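Local coordinates for protein putative arylalkylamine N-Acetyltransferase 7 (Aedes aegypti, PDB 4FD7) that probably transfers an acetyl group from acetyl-CoA to the amino group of its acceptor, as a putative insect arylalkylamine N-acetyltransferase of the GNAT family, at residues E130-Q135 / N228-M233; E167-R172 / T186-P191. All blocks are in the same frame, centred on the assembly; numbering follows the deposited sequence.

The two contacts show how a GNAT fold packs helices onto both faces of one sheet. Interaction 1 sets helix 120-136 against strand 229-236, and interaction 2 sets helix 164-170 and the start of the next helix against strand 183-188; their centres lie about 13 Å apart. These two strands are antiparallel neighbours in a three-stranded sheet, joined between the contacts by backbone hydrogen bonds from Phe188 N to Lys231 O (2.8 Å) and from Met233 N to Thr186 O (2.9 Å). Along the chain, both segments of interaction 2 fall between those of interaction 1, so the sheet pairs the C-terminal strand 229-236 with strand 183-188, which follows the helices of interaction 2.

Interaction 1 of 2, residues E130-Q135 / N228-M233; sequences EYVSHQ and NFCKYM
Val132 opens the approach of helix 130-135 to strand 229-233 by sending its two methyls to different residues of the strand. CG1 stands anti to the backbone N (chi1 173°) and reaches the ring edge of Tyr232, 3.6 Å from CD1, while CG2 turns to the sulfur of Cys230, 3.9 Å from SG. One branched side chain spans two strand residues that both point toward the helix, with the intervening Lys231 directed away. One residue further, Ser133 uses backbone and side chain together. Its CA sits over a face of the Tyr232 ring, 3.7 Å from the centroid and 30° off the ring normal, a CH-pi contact made by the helix backbone. The serine hydroxyl stands above the ring plane, over the phenol oxygen, with OG 2.9 Å from Tyr232 OH; this is at most a weak hydrogen bond, since the serine proton has another acceptor within reach. The stronger polar partner of that phenol is the hydroxyl of Tyr147, on strand 146-155. The helix and strand axes approach to 8.4 Å at an angle of 49°, a separation filled mainly by the valine methyls and the tyrosine ring. Within the GNAT fold, helix 120-136 covers strand 229-236, the middle strand of a three-stranded sheet flanked by 183-188 and 203-209, while Leu213 of helix 210-216 also packs against Val132.

Interaction 2 of 2, residues E167-R172 / T186-P191; sequences EILRAR and TCFTGP
The backbones stay well apart, the nearest CA atoms being those of Leu169 and Thr186 at 10.4 Å, and side chains bridge the space between segment 167-172 and strand 186-188. This helix-on-sheet layer belongs to the GNAT fold, in which the chain leaves strand 146-155, runs through helices 164-170 and 172-179, and returns as strand 183-188. Thr186 and Phe188, two residues apart on the strand, both point toward the helical segment. Leu169 and Phe188 reach toward one another across the gap, the leucine arriving at the ring edge, with its CD2 3.9 Å from Phe188 CE2. The same methyl also overlies the margin of the Arg172 guanidinium, and Thr186 CG2 rests over the centre of a Phe188 face, 3.7 Å above the ring plane. The phenylalanine also makes an edge-to-face contact with Phe202. Next to this apolar cluster, the chain of Arg172, extended from CG to NE (chi2 -176°), carries its buried guanidinium to residues of both sheets, NH2 bonding to Asn102 of strand 98-108 and NH1 to Ser184 of strand 183-188. These polar partners help fix the rotation of the guanidinium. The bond across the contact runs from Arg172 NH1 to Thr186 OG1, 3.0 Å long, with an angle of 151° at the hydrogen and the oxygen 19° out of the guanidinium plane.

Interaction 1 of 2, residues E130-Q135 / N228-M233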
loop_
_atom_site.group_PDB
_atom_site.type_symbol
_atom_site.label_atom_id
_atom_site.label_comp_id
_atom_site.label_asym_id
_atom_site.label_seq_id
_atom_site.Cartn_x
_atom_site.Cartn_y
_atom_site.Cartn_z
ATOM N N GLU A 130 2.773 -3.016 -12.436
ATOM C CA GLU A 130 3.611 -2.114 -13.225
ATOM C C GLU A 130 2.958 -1.722 -14.552
ATOM O O GLU A 130 3.081 -0.574 -14.978
ATOM C CB GLU A 130 5.017 -2.693 -13.442
ATOM C CG GLU A 130 5.977 -1.707 -14.090
ATOM C CD GLU A 130 5.877 -0.305 -13.500
ATOM O OE1 GLU A 130 6.039 -0.143 -12.270
ATOM O OE2 GLU A 130 5.652 0.656 -14.278
ATOM N N TYR A 131 2.286 -2.679 -15.204
ATOM C CA TYR A 131 1.525 -2.383 -16.412
ATOM C C TYR A 131 0.443 -1.329 -16.104
ATOM O O TYR A 131 0.278 -0.320 -16.825
ATOM C CB TYR A 131 0.882 -3.656 -16.990
ATOM C CG TYR A 131 -0.063 -3.355 -18.131
ATOM C CD1 TYR A 131 0.419 -3.165 -19.419
ATOM C CD2 TYR A 131 -1.435 -3.226 -17.913
ATOM C CE1 TYR A 131 -0.449 -2.865 -20.471
ATOM C CE2 TYR A 131 -2.300 -2.926 -18.942
ATOM C CZ TYR A 131 -1.803 -2.744 -20.221
ATOM O OH TYR A 131 -2.676 -2.452 -21.248
ATOM N N VAL A 132 -0.286 -1.558 -15.021
ATOM C CA VAL A 132 -1.366 -0.639 -14.663
ATOM C C VAL A 132 -0.827 0.769 -14.359
ATOM O O VAL A 132 -1.425 1.798 -14.741
ATOM C CB VAL A 132 -2.147 -1.199 -13.486
ATOM C CG1 VAL A 132 -3.169 -0.198 -12.975
ATOM C CG2 VAL A 132 -2.838 -2.504 -13.914
ATOM N N SER A 133 0.321 0.803 -13.687
ATOM C CA SER A 133 0.995 2.055 -13.340
ATOM C C SER A 133 1.427 2.787 -14.597
ATOM O O SER A 133 1.350 4.018 -14.673
ATOM C CB SER A 133 2.235 1.764 -12.495
ATOM O OG SER A 133 2.909 2.967 -12.149
ATOM N N HIS A 134 1.915 2.030 -15.571
ATOM C CA HIS A 134 2.418 2.653 -16.790
ATOM C C HIS A 134 1.256 3.248 -17.591
ATOM O O HIS A 134 1.364 4.373 -18.099
ATOM C CB HIS A 134 3.257 1.673 -17.606
ATOM C CG HIS A 134 4.028 2.316 -18.716
ATOM N ND1 HIS A 134 3.592 2.314 -20.024
ATOM C CD2 HIS A 134 5.197 3.001 -18.712
ATOM C CE1 HIS A 134 4.458 2.966 -20.778
ATOM N NE2 HIS A 134 5.441 3.393 -20.006
ATOM N N GLN A 135 0.146 2.514 -17.672
ATOM C CA GLN A 135 -1.073 3.055 -18.275
ATOM C C GLN A 135 -1.573 4.302 -17.541
ATOM O O GLN A 135 -2.117 5.210 -18.178
ATOM C CB GLN A 135 -2.180 1.999 -18.337
ATOM C CG GLN A 135 -1.835 0.835 -19.234
ATOM C CD GLN A 135 -1.653 1.257 -20.680
ATOM O OE1 GLN A 135 -0.561 1.164 -21.227
ATOM N NE2 GLN A 135 -2.738 1.719 -21.307
ATOM N N ASN A 228 -13.399 -8.492 -11.152
ATOM C CA ASN A 228 -13.060 -7.374 -10.268
ATOM C C ASN A 228 -12.174 -6.362 -10.983
ATOM O O ASN A 228 -11.444 -6.706 -11.916
ATOM C CB ASN A 228 -12.365 -7.865 -8.989
ATOM C CG ASN A 228 -13.308 -8.591 -8.045
ATOM O OD1 ASN A 228 -13.278 -9.817 -7.938
ATOM N ND2 ASN A 228 -14.154 -7.834 -7.353
ATOM N N PHE A 229 -12.226 -5.111 -10.543
ATOM C CA PHE A 229 -11.387 -4.076 -11.136
ATOM C C PHE A 229 -10.068 -3.869 -10.387
ATOM O O PHE A 229 -9.996 -4.019 -9.163
ATOM C CB PHE A 229 -12.167 -2.758 -11.240
ATOM C CG PHE A 229 -13.101 -2.703 -12.414
ATOM C CD1 PHE A 229 -14.386 -3.197 -12.321
ATOM C CD2 PHE A 229 -12.678 -2.173 -13.624
ATOM C CE1 PHE A 229 -15.233 -3.154 -13.414
ATOM C CE2 PHE A 229 -13.526 -2.123 -14.716
ATOM C CZ PHE A 229 -14.809 -2.611 -14.606
ATOM N N CYS A 230 -9.022 -3.559 -11.149
ATOM C CA CYS A 230 -7.723 -3.152 -10.642
ATOM C C CYS A 230 -7.630 -1.680 -11.011
ATOM O O CYS A 230 -7.759 -1.328 -12.195
ATOM C CB CYS A 230 -6.629 -3.943 -11.356
ATOM S SG CYS A 230 -4.944 -3.651 -10.796
ATOM N N LYS A 231 -7.470 -0.811 -10.015
ATOM C CA LYS A 231 -7.521 0.622 -10.307
ATOM C C LYS A 231 -6.283 1.375 -9.846
ATOM O O LYS A 231 -5.941 1.325 -8.674
ATOM C CB LYS A 231 -8.751 1.256 -9.651
ATOM C CG LYS A 231 -10.081 0.669 -10.077
ATOM C CD LYS A 231 -11.240 1.506 -9.555
ATOM C CE LYS A 231 -12.581 0.831 -9.798
ATOM N NZ LYS A 231 -13.724 1.661 -9.306
ATOM N N TYR A 232 -5.687 2.161 -10.741
ATOM C CA TYR A 232 -4.618 3.066 -10.349
ATOM C C TYR A 232 -5.314 4.381 -9.987
ATOM O O TYR A 232 -6.083 4.923 -10.780
ATOM C CB TYR A 232 -3.597 3.265 -11.464
ATOM C CG TYR A 232 -2.174 3.316 -10.955
ATOM C CD1 TYR A 232 -1.427 2.154 -10.809
ATOM C CD2 TYR A 232 -1.584 4.522 -10.605
ATOM C CE1 TYR A 232 -0.131 2.195 -10.339
ATOM C CE2 TYR A 232 -0.286 4.572 -10.133
ATOM C CZ TYR A 232 0.435 3.406 -10.003
ATOM O OH TYR A 232 1.728 3.450 -9.533
ATOM N N MET A 233 -5.056 4.875 -8.782
ATOM C CA MET A 233 -5.734 6.060 -8.247
ATOM C C MET A 233 -4.716 7.060 -7.685
ATOM O O MET A 233 -3.658 6.667 -7.145
ATOM C CB MET A 233 -6.780 5.672 -7.199
ATOM C CG MET A 233 -7.770 4.605 -7.670
ATOM S SD MET A 233 -8.857 4.101 -6.317
ATOM C CE MET A 233 -9.849 5.584 -6.140
#

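Interaction 2 of 2, residues E167-R172 / T186-P191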
loop_
_atom_site.group_PDB
_atom_site.type_symbol
_atom_site.label_atom_id
_atom_site.label_comp_id
_atom_site.label_asym_id
_atom_site.label_seq_id
_atom_site.Cartn_x
_atom_site.Cartn_y
_atom_site.Cartn_z
ATOM N N GLU A 167 -8.235 5.780 7.181
ATOM C CA GLU A 167 -7.412 6.720 7.948
ATOM C C GLU A 167 -5.898 6.572 7.736
ATOM O O GLU A 167 -5.154 7.577 7.772
ATOM C CB GLU A 167 -7.787 6.687 9.439
ATOM C CG GLU A 167 -9.264 6.979 9.734
ATOM C CD GLU A 167 -9.803 8.241 9.052
ATOM O OE1 GLU A 167 -9.114 9.279 9.009
ATOM O OE2 GLU A 167 -10.946 8.206 8.553
ATOM N N ILE A 168 -5.444 5.342 7.484
ATOM C CA ILE A 168 -4.028 5.118 7.202
ATOM C C ILE A 168 -3.679 5.800 5.870
ATOM O O ILE A 168 -2.624 6.431 5.745
ATOM C CB ILE A 168 -3.671 3.608 7.154
ATOM C CG1 ILE A 168 -3.612 3.050 8.568
ATOM C CG2 ILE A 168 -2.354 3.373 6.455
ATOM C CD1 ILE A 168 -3.624 1.548 8.624
ATOM N N LEU A 169 -4.566 5.684 4.882
ATOM C CA LEU A 169 -4.359 6.423 3.637
ATOM C C LEU A 169 -4.437 7.928 3.842
ATOM O O LEU A 169 -3.760 8.686 3.156
ATOM C CB LEU A 169 -5.396 6.047 2.593
ATOM C CG LEU A 169 -5.329 4.619 2.062
ATOM C CD1 LEU A 169 -6.521 4.355 1.195
ATOM C CD2 LEU A 169 -4.030 4.412 1.276
ATOM N N ARG A 170 -5.311 8.374 4.739
ATOM C CA ARG A 170 -5.493 9.802 4.904
ATOM C C ARG A 170 -4.215 10.408 5.455
ATOM O O ARG A 170 -3.870 11.556 5.141
ATOM C CB ARG A 170 -6.704 10.136 5.805
ATOM C CG ARG A 170 -7.170 11.576 5.609
ATOM C CD ARG A 170 -8.154 12.007 6.701
ATOM N NE ARG A 170 -9.265 11.067 6.795
ATOM C CZ ARG A 170 -10.342 11.104 6.011
ATOM N NH1 ARG A 170 -10.452 12.039 5.074
ATOM N NH2 ARG A 170 -11.307 10.208 6.166
ATOM N N ALA A 171 -3.497 9.626 6.257
ATOM C CA ALA A 171 -2.188 10.066 6.777
ATOM C C ALA A 171 -1.123 10.421 5.721
ATOM O O ALA A 171 -0.087 11.000 6.056
ATOM C CB ALA A 171 -1.630 9.042 7.757
ATOM N N ARG A 172 -1.360 10.073 4.465
ATOM C CA ARG A 172 -0.400 10.376 3.408
ATOM C C ARG A 172 -0.343 11.876 3.156
ATOM O O ARG A 172 0.677 12.422 2.700
ATOM C CB ARG A 172 -0.780 9.636 2.126
ATOM C CG ARG A 172 -0.419 8.155 2.159
ATOM C CD ARG A 172 -0.728 7.507 0.818
ATOM N NE ARG A 172 -0.738 6.048 0.925
ATOM C CZ ARG A 172 -0.865 5.231 -0.115
ATOM N NH1 ARG A 172 -0.973 5.723 -1.348
ATOM N NH2 ARG A 172 -0.870 3.922 0.080
ATOM N N THR A 186 -1.337 5.044 -6.357
ATOM C CA THR A 186 -1.184 3.664 -5.925
ATOM C C THR A 186 -2.114 2.790 -6.741
ATOM O O THR A 186 -3.135 3.269 -7.247
ATOM C CB THR A 186 -1.437 3.557 -4.388
ATOM O OG1 THR A 186 -0.284 4.049 -3.692
ATOM C CG2 THR A 186 -1.713 2.125 -3.930
ATOM N N CYS A 187 -1.731 1.534 -6.938
ATOM C CA CYS A 187 -2.643 0.561 -7.523
ATOM C C CYS A 187 -3.443 -0.071 -6.397
ATOM O O CYS A 187 -2.888 -0.785 -5.569
ATOM C CB CYS A 187 -1.881 -0.530 -8.285
ATOM S SG CYS A 187 -3.000 -1.779 -8.959
ATOM N N PHE A 188 -4.736 0.241 -6.344
ATOM C CA PHE A 188 -5.655 -0.364 -5.395
ATOM C C PHE A 188 -6.343 -1.545 -6.070
ATOM O O PHE A 188 -6.976 -1.413 -7.125
ATOM C CB PHE A 188 -6.650 0.667 -4.883
ATOM C CG PHE A 188 -6.002 1.818 -4.167
ATOM C CD1 PHE A 188 -5.696 3.006 -4.836
ATOM C CD2 PHE A 188 -5.689 1.714 -2.826
ATOM C CE1 PHE A 188 -5.097 4.060 -4.160
ATOM C CE2 PHE A 188 -5.085 2.771 -2.146
ATOM C CZ PHE A 188 -4.795 3.940 -2.814
ATOM N N THR A 189 -6.193 -2.709 -5.448
ATOM C CA THR A 189 -6.416 -3.961 -6.147
ATOM C C THR A 189 -7.770 -4.584 -5.866
ATOM O O THR A 189 -8.242 -5.424 -6.632
ATOM C CB THR A 189 -5.338 -4.959 -5.773
ATOM O OG1 THR A 189 -5.380 -5.174 -4.355
ATOM C CG2 THR A 189 -3.964 -4.426 -6.174
ATOM N N GLY A 190 -8.394 -4.186 -4.765
ATOM C CA GLY A 190 -9.679 -4.739 -4.372
ATOM C C GLY A 190 -10.724 -3.688 -4.056
ATOM O O GLY A 190 -10.412 -2.503 -3.985
ATOM N N PRO A 191 -11.969 -4.122 -3.838
ATOM C CA PRO A 191 -13.129 -3.227 -3.753
ATOM C C PRO A 191 -13.103 -2.303 -2.531
ATOM O O PRO A 191 -13.340 -1.099 -2.656
ATOM C CB PRO A 191 -14.303 -4.204 -3.662
ATOM C CG PRO A 191 -13.739 -5.402 -3.021
ATOM C CD PRO A 191 -12.334 -5.521 -3.559
#